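PDB 7KFF: tRNA (guanine-N(1)-)-methyltransferase from Corynebacterium diphtheriae, which catalyses transfer of a methyl group from S-adenosyl-L-methionine to N1 of guanine 37 in tRNA, leaving S-adenosyl-L-homocysteine. Local coordinates for the interface of chains A and B. Sequence-based numbering; all coordinates share one arbitrary frame. Chains: chain A/B, tRNA (guanine-N(1)-)-methyltransferase.

The four contacts run along one two-fold dimer interface. Contact 2 sits at the axis, about 14 Å from contact 1 and about 18 Å from contact 3, measured between centres of C-alpha atoms. Contacts 1 and 3 lie about 31 Å apart and sample the same arginine cluster from either end: each pairs Arg273 of helix 259-277 in one chain with Ala144, Gln174 and Glu188 of the other. Contact 4 is about 14 Å beyond contact 3 and about 45 Å from contact 1. Segments of chain A from contact 3 continue directly into contact 4, consistent with the C-terminal part of each subunit packing on the partner's catalytic part.

Contact 1: the interface of chains A and B. Residues chain A 143-146, 174, 188; chain B 228, 234-235, 273, 277.
B:Arg273 projects from helix 259-277 with CG anti to the backbone N (chi1 179°), then bends at chi2 and chi3, which carries its guanidinium across to the A:Ala144 carbonyl and the carboxylate of A:Glu188. NH2 of B:Arg273 donates to A:Ala144 O at 3.1 Å; the oxygen lies in the guanidinium plane, but the donor stands above the carbonyl plane, 68° out of it and off the lone pairs. A:Glu188 crosses the arginine at about a right angle. Its OE1 lies over the rim of one guanidinium face, while A:Glu188 OE2 forms a salt bridge with B:Arg273 NH1 at 3.6 Å. A:Glu188 OE2 also accepts a bond from A:Gln174 NE2 (3.0 Å), in the amide plane yet above the carboxylate plane, which should help position the carboxylate. A:Gln174 and B:Arg273 meet tip to tip, with a weak bond from B:Arg273 NH1 to A:Gln174 OE1 at 3.3 Å. Around this polar cluster the packing is mostly through carbon atoms. B:Val277 presses CG1 against A:Ala146 CA at 3.4 Å, a tight fit, and B:Leu234 lays its two methyls along the A:Pro143-A:Ala144 backbone. Farther out, B:Ser228 CB rests 4.1 Å from A:Pro143 CB. Together these groups fasten the last turns of helix 259-277 to the partner's loop 143-145 and strand 185-190, securing the C-terminal part of one subunit on the catalytic part of the other.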
# COMPACT_ATOMS: atom_id res chain seq x y z
N PRO A 143 -5.21 -4.09 -8.75
CA PRO A 143 -4.49 -5.26 -8.22
C PRO A 143 -3.97 -6.16 -9.32
O PRO A 143 -3.18 -7.07 -9.04
CB PRO A 143 -5.53 -5.97 -7.36
CG PRO A 143 -6.84 -5.58 -8.00
CD PRO A 143 -6.66 -4.16 -8.49
N ALA A 144 -4.42 -5.95 -10.56
CA ALA A 144 -3.95 -6.69 -11.72
C ALA A 144 -2.87 -5.95 -12.50
O ALA A 144 -2.53 -6.36 -13.61
CB ALA A 144 -5.14 -7.05 -12.61
N GLY A 145 -2.32 -4.88 -11.94
CA GLY A 145 -1.23 -4.15 -12.57
C GLY A 145 0.13 -4.68 -12.14
O GLY A 145 0.27 -5.41 -11.17
N ALA A 146 1.15 -4.27 -12.87
CA ALA A 146 2.50 -4.64 -12.47
C ALA A 146 2.81 -4.08 -11.08
O ALA A 146 2.44 -2.93 -10.77
CB ALA A 146 3.51 -4.11 -13.48
N GLN A 174 -11.82 -1.12 -19.52
CA GLN A 174 -10.44 -1.23 -19.98
C GLN A 174 -10.16 -0.35 -21.19
O GLN A 174 -9.01 0.04 -21.42
CB GLN A 174 -10.10 -2.69 -20.27
CG GLN A 174 -8.63 -2.93 -20.49
CD GLN A 174 -7.82 -2.74 -19.22
OE1 GLN A 174 -8.31 -2.97 -18.12
NE2 GLN A 174 -6.57 -2.31 -19.38
N GLU A 188 -0.55 0.64 -15.43
CA GLU A 188 -1.39 -0.01 -14.43
C GLU A 188 -0.49 -0.54 -13.33
O GLU A 188 0.55 -1.15 -13.62
CB GLU A 188 -2.18 -1.16 -15.06
CG GLU A 188 -3.31 -0.68 -16.00
CD GLU A 188 -3.93 -1.78 -16.83
OE1 GLU A 188 -3.20 -2.43 -17.61
OE2 GLU A 188 -5.15 -2.00 -16.71
N SER B 228 -9.22 -10.59 -7.68
CA SER B 228 -7.85 -10.96 -8.02
C SER B 228 -7.23 -11.78 -6.90
O SER B 228 -7.49 -11.54 -5.72
CB SER B 228 -7.01 -9.68 -8.23
OG SER B 228 -7.25 -9.12 -9.51
N LEU B 234 -4.57 -13.10 -11.64
CA LEU B 234 -5.06 -11.73 -11.69
C LEU B 234 -6.38 -11.67 -12.45
O LEU B 234 -6.62 -12.44 -13.37
CB LEU B 234 -4.05 -10.85 -12.43
CG LEU B 234 -2.64 -10.85 -11.88
CD1 LEU B 234 -1.75 -9.93 -12.75
CD2 LEU B 234 -2.61 -10.43 -10.43
N GLU B 235 -7.25 -10.73 -12.06
CA GLU B 235 -8.48 -10.55 -12.80
C GLU B 235 -8.20 -9.90 -14.16
O GLU B 235 -7.31 -9.07 -14.30
CB GLU B 235 -9.47 -9.67 -12.03
CG GLU B 235 -10.24 -10.39 -10.92
CD GLU B 235 -11.34 -11.32 -11.44
OE1 GLU B 235 -11.56 -12.37 -10.80
OE2 GLU B 235 -11.98 -11.00 -12.47
N ARG B 273 -3.72 -11.83 -18.53
CA ARG B 273 -3.23 -10.74 -17.71
C ARG B 273 -2.14 -11.24 -16.78
O ARG B 273 -1.12 -10.57 -16.59
CB ARG B 273 -4.37 -10.10 -16.91
CG ARG B 273 -3.93 -8.94 -15.99
CD ARG B 273 -3.41 -7.73 -16.77
NE ARG B 273 -4.51 -6.99 -17.39
CZ ARG B 273 -5.16 -5.98 -16.83
NH1 ARG B 273 -6.15 -5.39 -17.49
NH2 ARG B 273 -4.81 -5.53 -15.62
N VAL B 277 1.79 -9.85 -16.84
CA VAL B 277 2.21 -9.00 -15.74
C VAL B 277 2.90 -9.76 -14.62
O VAL B 277 3.81 -9.22 -13.98
CB VAL B 277 0.98 -8.23 -15.21
CG1 VAL B 277 1.34 -7.35 -14.07
CG2 VAL B 277 0.29 -7.43 -16.34

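Contact 2: the interface of chains A and B. Residues chain A 148, 191-192, 194, 205; chain B 191-192, 194, 205.
This is the core of the homodimer interface, where A:Tyr194 and B:Tyr194 reach across the two-fold axis to the backbone of Ile191 in the opposite chain. It joins the knotted SPOUT-type catalytic parts of the two subunits, the dimer being the working form of TrmD enzymes. The phenol OH of B:Tyr194 donates to A:Ile191 O at 2.8 Å, tilted 17° from the carbonyl plane, and the acceptor lies at the ring edge, in the plane of the ring. Its twin, from A:Tyr194 to B:Ile191, has the same geometry. CG of each tyrosine occupies the crowded position between backbone N and carbonyl carbon (chi1 42°), which sends the ring toward the partner. The B:Tyr194 ring is sandwiched: A:Phe148 crosses at about a right angle, placing CD2 3.4 Å above one face toward the rim, while B:Gly192 C of its own chain approaches the opposite face. This grip should limit ring rotation and steady the hydroxyl. The two Ile191 carbonyl oxygens lie near each other at the axis; as both can only accept, no bond joins them. Val205 of each helix 200-211 adds apolar contacts. A:Val205 CG1 comes in from above the plane at the rim of B:Tyr194, 3.6 Å from CE1, on the same side as A:Phe148, and A:Ile191 CD1 meets B:Val205 CG2 tip to tip at 3.8 Å. On the axis itself, CG2 of A:Val205 and CG2 of B:Val205 touch at 3.6 Å.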
# COMPACT_ATOMS: atom_id res chain seq x y z
N PHE A 148 4.08 -2.19 -7.90
CA PHE A 148 4.86 -1.01 -7.55
C PHE A 148 6.15 -1.42 -6.87
O PHE A 148 6.14 -2.20 -5.90
CB PHE A 148 4.02 -0.15 -6.59
CG PHE A 148 4.63 1.19 -6.23
CD1 PHE A 148 5.23 2.00 -7.19
CD2 PHE A 148 4.61 1.63 -4.91
CE1 PHE A 148 5.76 3.21 -6.85
CE2 PHE A 148 5.16 2.85 -4.58
CZ PHE A 148 5.73 3.63 -5.54
N ILE A 191 -0.29 -2.03 -5.70
CA ILE A 191 0.58 -1.79 -4.54
C ILE A 191 0.88 -3.06 -3.74
O ILE A 191 1.72 -3.02 -2.83
CB ILE A 191 0.11 -0.62 -3.65
CG1 ILE A 191 -1.25 -0.92 -3.00
CG2 ILE A 191 0.11 0.67 -4.44
CD1 ILE A 191 -1.55 -0.05 -1.80
N GLY A 192 0.25 -4.18 -4.08
CA GLY A 192 0.54 -5.43 -3.39
C GLY A 192 -0.53 -6.46 -3.69
O GLY A 192 -1.58 -6.15 -4.28
N TYR A 194 -3.12 -7.96 -2.52
CA TYR A 194 -4.25 -7.88 -1.61
C TYR A 194 -5.25 -6.95 -2.28
O TYR A 194 -4.91 -6.23 -3.23
CB TYR A 194 -3.85 -7.38 -0.22
CG TYR A 194 -2.87 -6.24 -0.24
CD1 TYR A 194 -3.29 -4.95 -0.48
CD2 TYR A 194 -1.52 -6.46 -0.03
CE1 TYR A 194 -2.39 -3.89 -0.52
CE2 TYR A 194 -0.61 -5.42 -0.04
CZ TYR A 194 -1.06 -4.13 -0.29
OH TYR A 194 -0.20 -3.08 -0.33
N VAL A 205 -0.22 6.01 -1.20
CA VAL A 205 0.97 5.18 -1.07
C VAL A 205 2.02 5.60 -2.08
O VAL A 205 3.19 5.84 -1.74
CB VAL A 205 0.60 3.70 -1.23
CG1 VAL A 205 1.85 2.86 -1.43
CG2 VAL A 205 -0.20 3.20 -0.03
N ILE B 191 3.59 -3.30 3.60
CA ILE B 191 2.60 -3.33 2.52
C ILE B 191 3.21 -3.54 1.14
O ILE B 191 2.47 -3.73 0.16
CB ILE B 191 1.60 -2.14 2.56
CG1 ILE B 191 2.32 -0.80 2.32
CG2 ILE B 191 0.82 -2.16 3.86
CD1 ILE B 191 1.39 0.31 1.90
N GLY B 192 4.54 -3.54 1.03
CA GLY B 192 5.18 -3.79 -0.24
C GLY B 192 6.64 -3.39 -0.20
O GLY B 192 7.10 -2.76 0.76
N TYR B 194 8.77 -1.16 -1.07
CA TYR B 194 8.98 0.24 -1.40
C TYR B 194 8.95 0.98 -0.07
O TYR B 194 8.50 0.44 0.94
CB TYR B 194 7.94 0.78 -2.38
CG TYR B 194 6.54 0.33 -2.10
CD1 TYR B 194 5.79 0.93 -1.11
CD2 TYR B 194 5.97 -0.72 -2.80
CE1 TYR B 194 4.50 0.50 -0.82
CE2 TYR B 194 4.68 -1.14 -2.55
CZ TYR B 194 3.95 -0.52 -1.55
OH TYR B 194 2.68 -0.93 -1.25
N VAL B 205 -4.34 1.36 4.11
CA VAL B 205 -4.32 0.22 3.20
C VAL B 205 -4.86 -1.02 3.89
O VAL B 205 -5.75 -1.71 3.37
CB VAL B 205 -2.89 -0.01 2.68
CG1 VAL B 205 -2.78 -1.37 2.02
CG2 VAL B 205 -2.47 1.10 1.73

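Contact 3: the interface of chains A and B. Residues chain A 235, 237-239, 273; chain B 144-145, 172, 174, 188.
The conserved GRYEGID segment of the TrmD family, which runs to the start of helix 174-180, supplies B:Ile172 here and leads into B:Gln174, which meets A:Pro237, A:Ser238 and A:Tyr239 in a stretch that probably links the catalytic and C-terminal parts of chain A. The backbone N of B:Gln174, first residue of that helix, donates to A:Ser238 O at 3.0 Å, nearly along the C=O axis, so the other subunit satisfies an amide at the helix start. The helix dipole may strengthen this bond. A:Pro237 packs CB against the glutamine stem, 3.6 Å from B:Gln174 CB. A:Tyr239 turns one face, near its hydroxyl end, to B:Gln174 CB, with CE1 3.9 Å away; ring and amide planes stand 77° apart. B:Gln174 holds CG anti to the backbone N (chi1 -168°) and bends at chi2, turning its amide away from the tyrosine toward the guanidinium of A:Arg273. A water reinforces the backbone join. It bonds A:Ser238 N at 3.0 Å, almost straight at the hydrogen, and B:Ile172 O and the side-chain oxygen OE1 of B:Gln174, each at 2.8 Å. The glutamine oxygen is thus engaged by this water and, weakly, by A:Arg273 NH1. Nearby, the backbone O of A:Glu235, a poorly ordered residue, touches the methyl CB of B:Ala144 at 3.4 Å.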
# COMPACT_ATOMS: atom_id res chain seq x y z
N GLU A 235 16.10 -3.54 6.43
CA GLU A 235 16.81 -2.87 7.51
C GLU A 235 16.58 -3.60 8.83
O GLU A 235 15.51 -4.15 9.09
CB GLU A 235 16.35 -1.42 7.66
CG GLU A 235 16.96 -0.45 6.65
CD GLU A 235 18.43 -0.11 6.93
OE1 GLU A 235 19.18 0.09 5.95
OE2 GLU A 235 18.81 -0.02 8.12
N PRO A 237 16.81 -3.59 13.25
CA PRO A 237 16.18 -2.76 14.28
C PRO A 237 16.98 -1.52 14.64
O PRO A 237 18.20 -1.46 14.44
CB PRO A 237 16.09 -3.70 15.49
CG PRO A 237 17.19 -4.68 15.26
CD PRO A 237 17.27 -4.88 13.78
N SER A 238 16.27 -0.53 15.17
CA SER A 238 16.86 0.70 15.66
C SER A 238 16.51 0.90 17.13
O SER A 238 15.51 0.39 17.62
CB SER A 238 16.34 1.91 14.88
OG SER A 238 16.71 1.82 13.52
N TYR A 239 17.35 1.69 17.81
CA TYR A 239 17.20 1.92 19.23
C TYR A 239 17.57 3.36 19.56
O TYR A 239 18.41 3.96 18.89
CB TYR A 239 18.14 1.00 20.04
CG TYR A 239 17.94 -0.46 19.77
CD1 TYR A 239 17.01 -1.18 20.50
CD2 TYR A 239 18.63 -1.12 18.76
CE1 TYR A 239 16.79 -2.52 20.25
CE2 TYR A 239 18.42 -2.47 18.51
CZ TYR A 239 17.50 -3.16 19.25
OH TYR A 239 17.27 -4.49 18.99
N ARG A 273 17.28 -10.03 9.91
CA ARG A 273 15.89 -9.67 9.66
C ARG A 273 15.45 -10.23 8.31
O ARG A 273 14.34 -10.75 8.17
CB ARG A 273 15.69 -8.16 9.71
CG ARG A 273 14.24 -7.70 9.43
CD ARG A 273 13.26 -8.15 10.50
NE ARG A 273 13.41 -7.36 11.73
CZ ARG A 273 12.74 -6.25 12.01
NH1 ARG A 273 12.98 -5.61 13.15
NH2 ARG A 273 11.83 -5.78 11.16
N ALA B 144 10.36 -3.62 6.78
CA ALA B 144 11.09 -4.82 7.18
C ALA B 144 10.20 -5.87 7.84
O ALA B 144 10.71 -6.83 8.41
CB ALA B 144 12.25 -4.43 8.08
N GLY B 145 8.89 -5.70 7.77
CA GLY B 145 7.96 -6.69 8.29
C GLY B 145 7.56 -7.72 7.25
O GLY B 145 7.77 -7.56 6.06
N ILE B 172 10.34 2.89 15.07
CA ILE B 172 10.10 2.80 16.51
C ILE B 172 11.19 1.94 17.14
O ILE B 172 11.56 0.89 16.60
CB ILE B 172 8.71 2.19 16.75
CG1 ILE B 172 7.60 3.06 16.11
CG2 ILE B 172 8.48 1.99 18.24
CD1 ILE B 172 6.24 2.41 16.16
N GLN B 174 13.02 -0.81 18.76
CA GLN B 174 12.56 -2.20 18.63
C GLN B 174 12.10 -2.78 19.96
O GLN B 174 11.28 -3.71 19.98
CB GLN B 174 13.66 -3.05 18.01
CG GLN B 174 13.19 -4.42 17.58
CD GLN B 174 12.23 -4.37 16.42
OE1 GLN B 174 12.31 -3.47 15.58
NE2 GLN B 174 11.31 -5.33 16.37
N GLU B 188 4.67 -7.27 12.81
CA GLU B 188 5.29 -6.27 11.95
C GLU B 188 4.92 -6.60 10.51
O GLU B 188 4.98 -7.76 10.11
CB GLU B 188 6.81 -6.31 12.12
CG GLU B 188 7.28 -5.73 13.47
CD GLU B 188 8.75 -5.99 13.76
OE1 GLU B 188 9.16 -7.17 13.82
OE2 GLU B 188 9.50 -5.02 13.95
O HOH W 1 13.29 -0.88 15.25

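Contact 4: the interface of chains A and B. Residues chain A 240-243, 250, 254-255; chain B 69-70.
B:Phe69, at the head of the glycine-rich loop typical of TrmD methyltransferases, inserts its ring into a socket of A:Thr240, A:Lys241, A:Arg243, A:Val250 and A:Thr255. CG of the phenylalanine is anti to its own carbonyl carbon (chi1 -88°), which swings the ring off its loop into chain A. A:Val250 and A:Thr255 share one side of the ring, and A:Lys241 CG is on the other. A:Val250 crosses the aromatic side chain at about a right angle, its CG2 4.1 Å above one face toward the rim, while CG1 lies 3.7 Å from B:Phe69 CD2. A:Thr255 lies alongside and points the same way, bringing its methyl CG2 within 3.9 Å of B:Phe69 CD1. At the tip, A:Arg243 passes at about a right angle, with CG 3.5 Å from B:Phe69 CZ. This is a contact of the aliphatic stem: the chain runs extended to NE, and the guanidinium plane is turned 70° from the ring. That guanidinium lies flat over A:Thr255 CB within chain A, which may steady both residues. A:Lys241 crosses at about a right angle on the side away from A:Val250, CA by the CE2 rim (3.5 Å) and CG 3.9 Å from B:Phe69 CZ. The A:Thr240 carbonyl oxygen meets the ring margin at B:Phe69 CE2, 3.2 Å away. A cis peptide precedes A:Pro242 as the backbone curves round the tip. At the base, A:Leu254 packs CB against B:Phe69 CB (4.0 Å) and lays its methyl CD2 by B:Gly70 CA.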
# COMPACT_ATOMS: atom_id res chain seq x y z
N THR A 240 16.95 3.89 20.62
CA THR A 240 17.30 5.20 21.17
C THR A 240 17.30 5.12 22.70
O THR A 240 17.06 4.06 23.28
CB THR A 240 16.40 6.31 20.59
OG1 THR A 240 16.91 7.59 20.99
CG2 THR A 240 14.98 6.17 21.05
N LYS A 241 17.59 6.25 23.34
CA LYS A 241 17.66 6.28 24.79
C LYS A 241 16.30 5.92 25.38
O LYS A 241 15.26 6.22 24.79
CB LYS A 241 18.06 7.67 25.26
CG LYS A 241 19.47 8.09 24.84
CD LYS A 241 19.77 9.51 25.30
CE LYS A 241 21.05 10.05 24.66
NZ LYS A 241 20.88 10.37 23.21
N PRO A 242 16.26 5.30 26.57
CA PRO A 242 17.40 5.00 27.45
C PRO A 242 18.11 3.69 27.12
O PRO A 242 17.59 2.86 26.36
CB PRO A 242 16.74 4.92 28.82
CG PRO A 242 15.40 4.35 28.53
CD PRO A 242 14.97 4.98 27.21
N ARG A 243 19.30 3.50 27.70
CA ARG A 243 20.06 2.28 27.48
C ARG A 243 19.28 1.05 27.92
O ARG A 243 19.36 -0.01 27.28
CB ARG A 243 21.39 2.35 28.21
CG ARG A 243 22.30 3.40 27.63
CD ARG A 243 23.71 3.29 28.17
NE ARG A 243 24.61 4.16 27.44
CZ ARG A 243 25.93 4.08 27.49
NH1 ARG A 243 26.51 3.15 28.23
NH2 ARG A 243 26.67 4.92 26.80
N VAL A 250 19.70 -1.95 25.20
CA VAL A 250 20.14 -1.77 23.81
C VAL A 250 21.41 -2.59 23.60
O VAL A 250 22.23 -2.71 24.53
CB VAL A 250 20.40 -0.29 23.52
CG1 VAL A 250 19.16 0.54 23.86
CG2 VAL A 250 21.63 0.20 24.27
N LEU A 254 26.34 -0.97 20.40
CA LEU A 254 25.92 0.36 19.97
C LEU A 254 26.40 1.45 20.91
O LEU A 254 26.39 2.62 20.51
CB LEU A 254 24.40 0.41 19.84
CG LEU A 254 23.83 -0.54 18.79
CD1 LEU A 254 22.30 -0.42 18.73
CD2 LEU A 254 24.44 -0.27 17.41
N THR A 255 26.82 1.12 22.12
CA THR A 255 27.37 2.09 23.06
C THR A 255 28.89 2.00 23.16
O THR A 255 29.48 2.60 24.07
CB THR A 255 26.74 1.91 24.44
OG1 THR A 255 27.10 0.63 24.98
CG2 THR A 255 25.22 1.99 24.36
N PHE B 69 20.96 5.19 18.97
CA PHE B 69 22.18 4.58 19.49
C PHE B 69 23.02 4.05 18.34
O PHE B 69 22.49 3.52 17.35
CB PHE B 69 21.86 3.43 20.44
CG PHE B 69 21.66 3.86 21.86
CD1 PHE B 69 22.70 4.39 22.60
CD2 PHE B 69 20.43 3.70 22.46
CE1 PHE B 69 22.49 4.78 23.92
CE2 PHE B 69 20.23 4.08 23.77
CZ PHE B 69 21.26 4.62 24.50
N GLY B 70 24.33 4.17 18.47
CA GLY B 70 25.25 3.77 17.44
C GLY B 70 25.66 4.89 16.52
O GLY B 70 26.49 4.67 15.63